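Local coordinates for protein sulfate transporter/antisigma-factor antagonist STAS (Planctomyces limnophilus, PDB 3T6O) that probably acts as an anti-sigma factor antagonist, a STAS-domain protein that would relieve the inhibition of a sigma factor by its partner, at residues P48-I53 against Q81-L86; I53-V58 against C87-Y92. One frame throughout, in Å; residues are numbered along the deposited sequence.

Interaction 1 of 2, residues P48-I53 against Q81-L86; sequences PRKVLI and QGVFAL
Phe84 holds CG anti to its backbone N (chi1 -173°), and Val51 holds CG1 anti to its own (chi1 167°), so ring and methyl rise side by side from two neighbouring parallel strands of the STAS-domain sheet. The bridges pair Lys50 with Val83, Val51 with Phe84, Leu52 with Ala85 and Ile53 with Leu86. On the face of Val51, Ile53, Phe84 and Leu86, which helix 63-76 covers, the side chains that meet are all apolar. Val51 CG1 reaches Phe84 CE2 obliquely at 4.0 Å. Ile53, its CG1 anti to the carbonyl carbon, crosses the same ring near the tip, with CG1 3.8 Å from Phe84 CZ. Leu86 lies side by side with Ile53, its CD2 3.6 Å from Ile53 CB. Branching at CB lets Val51 and Ile53 fill the space beside their own strand, while the long flat Phe84 spans two rungs of its neighbour and meets Trp106 as well.

The other face carries Lys50, Leu52, Val83 and Ala85. The small Ala85 leaves room for Leu52, whose CD1 comes within 3.8 Å of Ala85 CB, and helix 112-118 packs over Leu52. Toward the start of the strands, the extended Lys50 chain passes obliquely over Val83 and carries its ammonium to the carbonyl of Met119. The far end of Arg49 leaves the contact, and its NE forms a salt bridge with Asp79.

Four backbone bonds join the strands, and in them Val51, Val83 and Ala85 each turn both N-H and C=O toward the partner strand. The first rung is the most bent, its N-H...O angle being 151°: Arg49 O accepts from Val83 N at 3.0 Å and also receives a C-H...O contact from Gly82 CA, 3.1 Å away.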
loop_
_atom_site.group_PDB
_atom_site.type_symbol
_atom_site.label_atom_id
_atom_site.label_comp_id
_atom_site.label_asym_id
_atom_site.label_seq_id
_atom_site.Cartn_x
_atom_site.Cartn_y
_atom_site.Cartn_z
ATOM N N PRO A 48 21.233 2.698 18.679
ATOM C CA PRO A 48 20.341 3.361 17.724
ATOM C C PRO A 48 20.899 3.249 16.296
ATOM O O PRO A 48 22.073 3.462 16.074
ATOM C CB PRO A 48 20.405 4.818 18.181
ATOM C CG PRO A 48 21.841 4.977 18.602
ATOM C CD PRO A 48 22.268 3.630 19.163
ATOM N N ARG A 49 20.045 2.925 15.339
ATOM C CA ARG A 49 20.460 2.824 13.957
ATOM C C ARG A 49 20.323 4.174 13.306
ATOM O O ARG A 49 19.275 4.830 13.419
ATOM C CB ARG A 49 19.574 1.844 13.199
ATOM C CG ARG A 49 19.879 0.400 13.487
ATOM C CD ARG A 49 18.802 -0.563 12.935
ATOM N NE ARG A 49 17.690 -0.622 13.844
ATOM C CZ ARG A 49 16.625 -1.397 13.689
ATOM N NH1 ARG A 49 16.506 -2.196 12.634
ATOM N NH2 ARG A 49 15.685 -1.361 14.615
ATOM N N LYS A 50 21.351 4.541 12.558
ATOM C CA LYS A 50 21.399 5.788 11.859
ATOM C C LYS A 50 21.710 5.467 10.393
ATOM O O LYS A 50 22.686 4.739 10.100
ATOM C CB LYS A 50 22.490 6.663 12.495
ATOM C CG LYS A 50 22.100 7.209 13.863
ATOM C CD LYS A 50 23.213 7.956 14.533
ATOM C CE LYS A 50 22.717 8.569 15.831
ATOM N NZ LYS A 50 23.713 9.445 16.508
ATOM N N VAL A 51 20.880 5.994 9.495
ATOM C CA VAL A 51 20.928 5.702 8.082
ATOM C C VAL A 51 20.867 7.029 7.296
ATOM O O VAL A 51 20.057 7.896 7.598
ATOM C CB VAL A 51 19.743 4.724 7.671
ATOM C CG1 VAL A 51 19.599 4.681 6.145
ATOM C CG2 VAL A 51 19.988 3.337 8.220
ATOM N N LEU A 52 21.693 7.147 6.256
ATOM C CA LEU A 52 21.758 8.312 5.436
ATOM C C LEU A 52 21.617 7.867 4.024
ATOM O O LEU A 52 22.391 7.026 3.581
ATOM C CB LEU A 52 23.137 8.981 5.611
ATOM C CG LEU A 52 23.410 10.230 4.751
ATOM C CD1 LEU A 52 22.342 11.352 5.058
ATOM C CD2 LEU A 52 24.864 10.734 4.987
ATOM N N ILE A 53 20.673 8.441 3.283
ATOM C CA ILE A 53 20.499 8.100 1.879
ATOM C C ILE A 53 21.165 9.231 1.119
ATOM O O ILE A 53 20.661 10.373 1.077
ATOM C CB ILE A 53 19.017 8.034 1.484
ATOM C CG1 ILE A 53 18.232 7.225 2.522
ATOM C CG2 ILE A 53 18.827 7.489 0.060
ATOM C CD1 ILE A 53 18.650 5.785 2.636
ATOM N N GLN A 81 16.681 6.857 19.466
ATOM C CA GLN A 81 17.582 7.828 18.851
ATOM C C GLN A 81 17.987 7.429 17.431
ATOM O O GLN A 81 18.984 7.891 16.931
ATOM C CB GLN A 81 18.786 8.119 19.759
ATOM C CG GLN A 81 18.403 8.988 20.975
ATOM C CD GLN A 81 19.093 8.547 22.255
ATOM O OE1 GLN A 81 19.225 7.338 22.514
ATOM N NE2 GLN A 81 19.537 9.516 23.066
ATOM N N GLY A 82 17.180 6.598 16.794
ATOM C CA GLY A 82 17.346 6.241 15.378
ATOM C C GLY A 82 17.250 7.483 14.507
ATOM O O GLY A 82 16.716 8.495 14.952
ATOM N N VAL A 83 17.800 7.448 13.300
ATOM C CA VAL A 83 17.719 8.597 12.412
ATOM C C VAL A 83 17.758 8.077 11.016
ATOM O O VAL A 83 18.612 7.265 10.680
ATOM C CB VAL A 83 18.917 9.605 12.563
ATOM C CG1 VAL A 83 18.827 10.716 11.501
ATOM C CG2 VAL A 83 19.031 10.164 13.978
ATOM N N PHE A 84 16.841 8.557 10.193
ATOM C CA PHE A 84 16.788 8.197 8.788
ATOM C C PHE A 84 16.830 9.531 8.054
ATOM O O PHE A 84 15.868 10.317 8.152
ATOM C CB PHE A 84 15.475 7.450 8.481
ATOM C CG PHE A 84 15.408 6.877 7.080
ATOM C CD1 PHE A 84 14.956 7.631 6.044
ATOM C CD2 PHE A 84 15.737 5.555 6.839
ATOM C CE1 PHE A 84 14.889 7.128 4.748
ATOM C CE2 PHE A 84 15.686 5.031 5.568
ATOM C CZ PHE A 84 15.252 5.827 4.509
ATOM N N ALA A 85 17.946 9.811 7.385
ATOM C CA ALA A 85 18.260 11.137 6.822
ATOM C C ALA A 85 18.556 11.039 5.318
ATOM O O ALA A 85 18.915 9.984 4.767
ATOM C CB ALA A 85 19.480 11.783 7.589
ATOM N N LEU A 86 18.380 12.151 4.632
ATOM C CA LEU A 86 18.789 12.253 3.234
ATOM C C LEU A 86 19.871 13.324 3.089
ATOM O O LEU A 86 20.006 14.210 3.961
ATOM C CB LEU A 86 17.602 12.646 2.394
ATOM C CG LEU A 86 16.269 11.904 2.536
ATOM C CD1 LEU A 86 15.250 12.494 1.519
ATOM C CD2 LEU A 86 16.423 10.437 2.319
#

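Interaction 2 of 2, residues I53-V58 against C87-Y92; sequences IDLEGV and CSVSPY
Two backbone hydrogen bonds flank the last parallel bridge, Asp54 with Cys87. Leu55 N gives a nearly straight bond to Cys87 O (3.0 Å, 170° at the hydrogen), whereas Cys87 N reaches Ile53 O from above the carbonyl plane.

Asp54 turns CG anti to its backbone N, and OD1 accepts from Glu56 N at 3.1 Å, met from above the carboxylate plane: the short side chain places an acceptor over the N-H two residues on, an Asx turn. It leads into the type II turn Leu55-Val58, closed by Val58 N to Leu55 O, where Gly57 adopts the positive phi that glycine tolerates. Such loops follow parallel strands in alpha/beta folds like the STAS domain. Ser90 OG, the N-cap of helix 91-97, bonds to Cys93 N.

One water links the turn to the helix start: it lies 2.9 Å from Leu55 O and 2.7 Å from Val58 O, with more acceptors in reach than protons, and accepts from Ser90 N at 2.8 Å. A second, 2.7 Å from Ser88 OG, gives a weak bond to Asp54 OD1.

Cys87 SG packs 3.7 Å from Asp54 CB and CG. Apolar Leu55 CD1 lies beside Val89 CG2, 4.1 Å away, the leucine also packing on Phe20, Phe61 and Phe65.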
loop_
_atom_site.group_PDB
_atom_site.type_symbol
_atom_site.label_atom_id
_atom_site.label_comp_id
_atom_site.label_asym_id
_atom_site.label_seq_id
_atom_site.Cartn_x
_atom_site.Cartn_y
_atom_site.Cartn_z
ATOM N N ILE A 53 20.673 8.441 3.283
ATOM C CA ILE A 53 20.499 8.100 1.879
ATOM C C ILE A 53 21.165 9.231 1.119
ATOM O O ILE A 53 20.661 10.373 1.077
ATOM C CB ILE A 53 19.017 8.034 1.484
ATOM C CG1 ILE A 53 18.232 7.225 2.522
ATOM C CG2 ILE A 53 18.827 7.489 0.060
ATOM C CD1 ILE A 53 18.650 5.785 2.636
ATOM N N ASP A 54 22.299 8.932 0.524
ATOM C CA ASP A 54 23.042 9.938 -0.194
ATOM C C ASP A 54 22.658 9.897 -1.673
ATOM O O ASP A 54 23.119 9.015 -2.433
ATOM C CB ASP A 54 24.530 9.730 0.012
ATOM C CG ASP A 54 25.404 10.751 -0.763
ATOM O OD1 ASP A 54 24.888 11.628 -1.490
ATOM O OD2 ASP A 54 26.626 10.668 -0.600
ATOM N N LEU A 55 21.898 10.914 -2.078
ATOM C CA LEU A 55 21.257 10.922 -3.385
ATOM C C LEU A 55 22.069 11.632 -4.452
ATOM O O LEU A 55 21.540 11.950 -5.518
ATOM C CB LEU A 55 19.849 11.490 -3.243
ATOM C CG LEU A 55 18.898 10.443 -2.603
ATOM C CD1 LEU A 55 17.577 11.032 -2.086
ATOM C CD2 LEU A 55 18.509 9.290 -3.594
ATOM N N GLU A 56 23.368 11.849 -4.207
ATOM C CA GLU A 56 24.173 12.581 -5.178
ATOM C C GLU A 56 24.209 11.795 -6.488
ATOM O O GLU A 56 24.443 10.595 -6.494
ATOM C CB GLU A 56 25.619 12.789 -4.666
ATOM C CG GLU A 56 26.479 13.715 -5.598
ATOM C CD GLU A 56 27.832 14.073 -4.967
ATOM O OE1 GLU A 56 28.377 13.278 -4.168
ATOM O OE2 GLU A 56 28.375 15.148 -5.280
ATOM N N GLY A 57 23.979 12.469 -7.595
ATOM C CA GLY A 57 23.996 11.822 -8.907
ATOM C C GLY A 57 22.617 11.332 -9.352
ATOM O O GLY A 57 22.397 11.108 -10.547
ATOM N N VAL A 58 21.699 11.126 -8.397
ATOM C CA VAL A 58 20.360 10.688 -8.713
ATOM C C VAL A 58 19.579 11.885 -9.254
ATOM O O VAL A 58 19.474 12.905 -8.597
ATOM C CB VAL A 58 19.632 10.121 -7.498
ATOM C CG1 VAL A 58 18.161 9.736 -7.888
ATOM C CG2 VAL A 58 20.352 8.823 -6.929
ATOM N N CYS A 87 20.651 13.236 2.014
ATOM C CA CYS A 87 21.543 14.320 1.629
ATOM C C CYS A 87 21.765 14.353 0.140
ATOM O O CYS A 87 21.436 13.415 -0.555
ATOM C CB CYS A 87 22.908 14.298 2.340
ATOM S SG CYS A 87 24.001 12.906 1.925
ATOM N N SER A 88 22.263 15.495 -0.326
ATOM C CA SER A 88 22.658 15.681 -1.721
ATOM C C SER A 88 21.510 15.426 -2.690
ATOM O O SER A 88 21.687 14.845 -3.762
ATOM C CB SER A 88 23.892 14.827 -2.044
ATOM O OG SER A 88 24.959 15.352 -1.289
ATOM N N VAL A 89 20.346 15.935 -2.313
ATOM C CA VAL A 89 19.104 15.721 -3.089
ATOM C C VAL A 89 19.072 16.809 -4.133
ATOM O O VAL A 89 19.173 18.004 -3.800
ATOM C CB VAL A 89 17.870 15.784 -2.191
ATOM C CG1 VAL A 89 16.539 15.364 -2.980
ATOM C CG2 VAL A 89 18.057 14.912 -1.025
ATOM N N SER A 90 18.991 16.438 -5.402
ATOM C CA SER A 90 18.967 17.471 -6.464
ATOM C C SER A 90 17.724 18.350 -6.338
ATOM O O SER A 90 16.746 17.934 -5.757
ATOM C CB SER A 90 18.967 16.867 -7.856
ATOM O OG SER A 90 17.710 16.285 -8.131
ATOM N N PRO A 91 17.766 19.581 -6.874
ATOM C CA PRO A 91 16.590 20.436 -6.771
ATOM C C PRO A 91 15.303 19.824 -7.325
ATOM O O PRO A 91 14.237 20.053 -6.756
ATOM C CB PRO A 91 16.993 21.711 -7.555
ATOM C CG PRO A 91 18.455 21.771 -7.467
ATOM C CD PRO A 91 18.986 20.361 -7.148
ATOM N N TYR A 92 15.396 19.079 -8.426
ATOM C CA TYR A 92 14.233 18.425 -8.920
ATOM C C TYR A 92 13.707 17.371 -7.927
ATOM O O TYR A 92 12.503 17.295 -7.698
ATOM C CB TYR A 92 14.499 17.768 -10.255
ATOM C CG TYR A 92 13.284 17.035 -10.695
ATOM C CD1 TYR A 92 12.179 17.724 -11.179
ATOM C CD2 TYR A 92 13.204 15.674 -10.581
ATOM C CE1 TYR A 92 11.034 17.050 -11.567
ATOM C CE2 TYR A 92 12.078 14.998 -10.978
ATOM C CZ TYR A 92 10.992 15.689 -11.468
ATOM O OH TYR A 92 9.858 14.999 -11.842
HETATM O O HOH W 1 27.143 13.914 -0.804
HETATM O O HOH W 2 19.279 13.702 -5.973
#

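In the fold
Both interactions join the same two strands, 50-54 and 83-87, and share Ile53: interaction 1 covers most of the paired length, interaction 2 the C-terminal ends and the loops beyond. Their centres lie about 16 Å apart, and they touch where Leu52 packs on Cys87. Interaction 1 has its buried core at Val51-Ile53 and Phe84-Leu86, between helices 63-76 and 112-118, with its polar residues at the outer start of the strands. Interaction 2 buries less area and is held by two backbone bonds and bridging waters, with an Asx turn on one side and a capped helix start on the other. At its far end Pro91 and Tyr92 meet a second subunit; no other chain touches interaction 1.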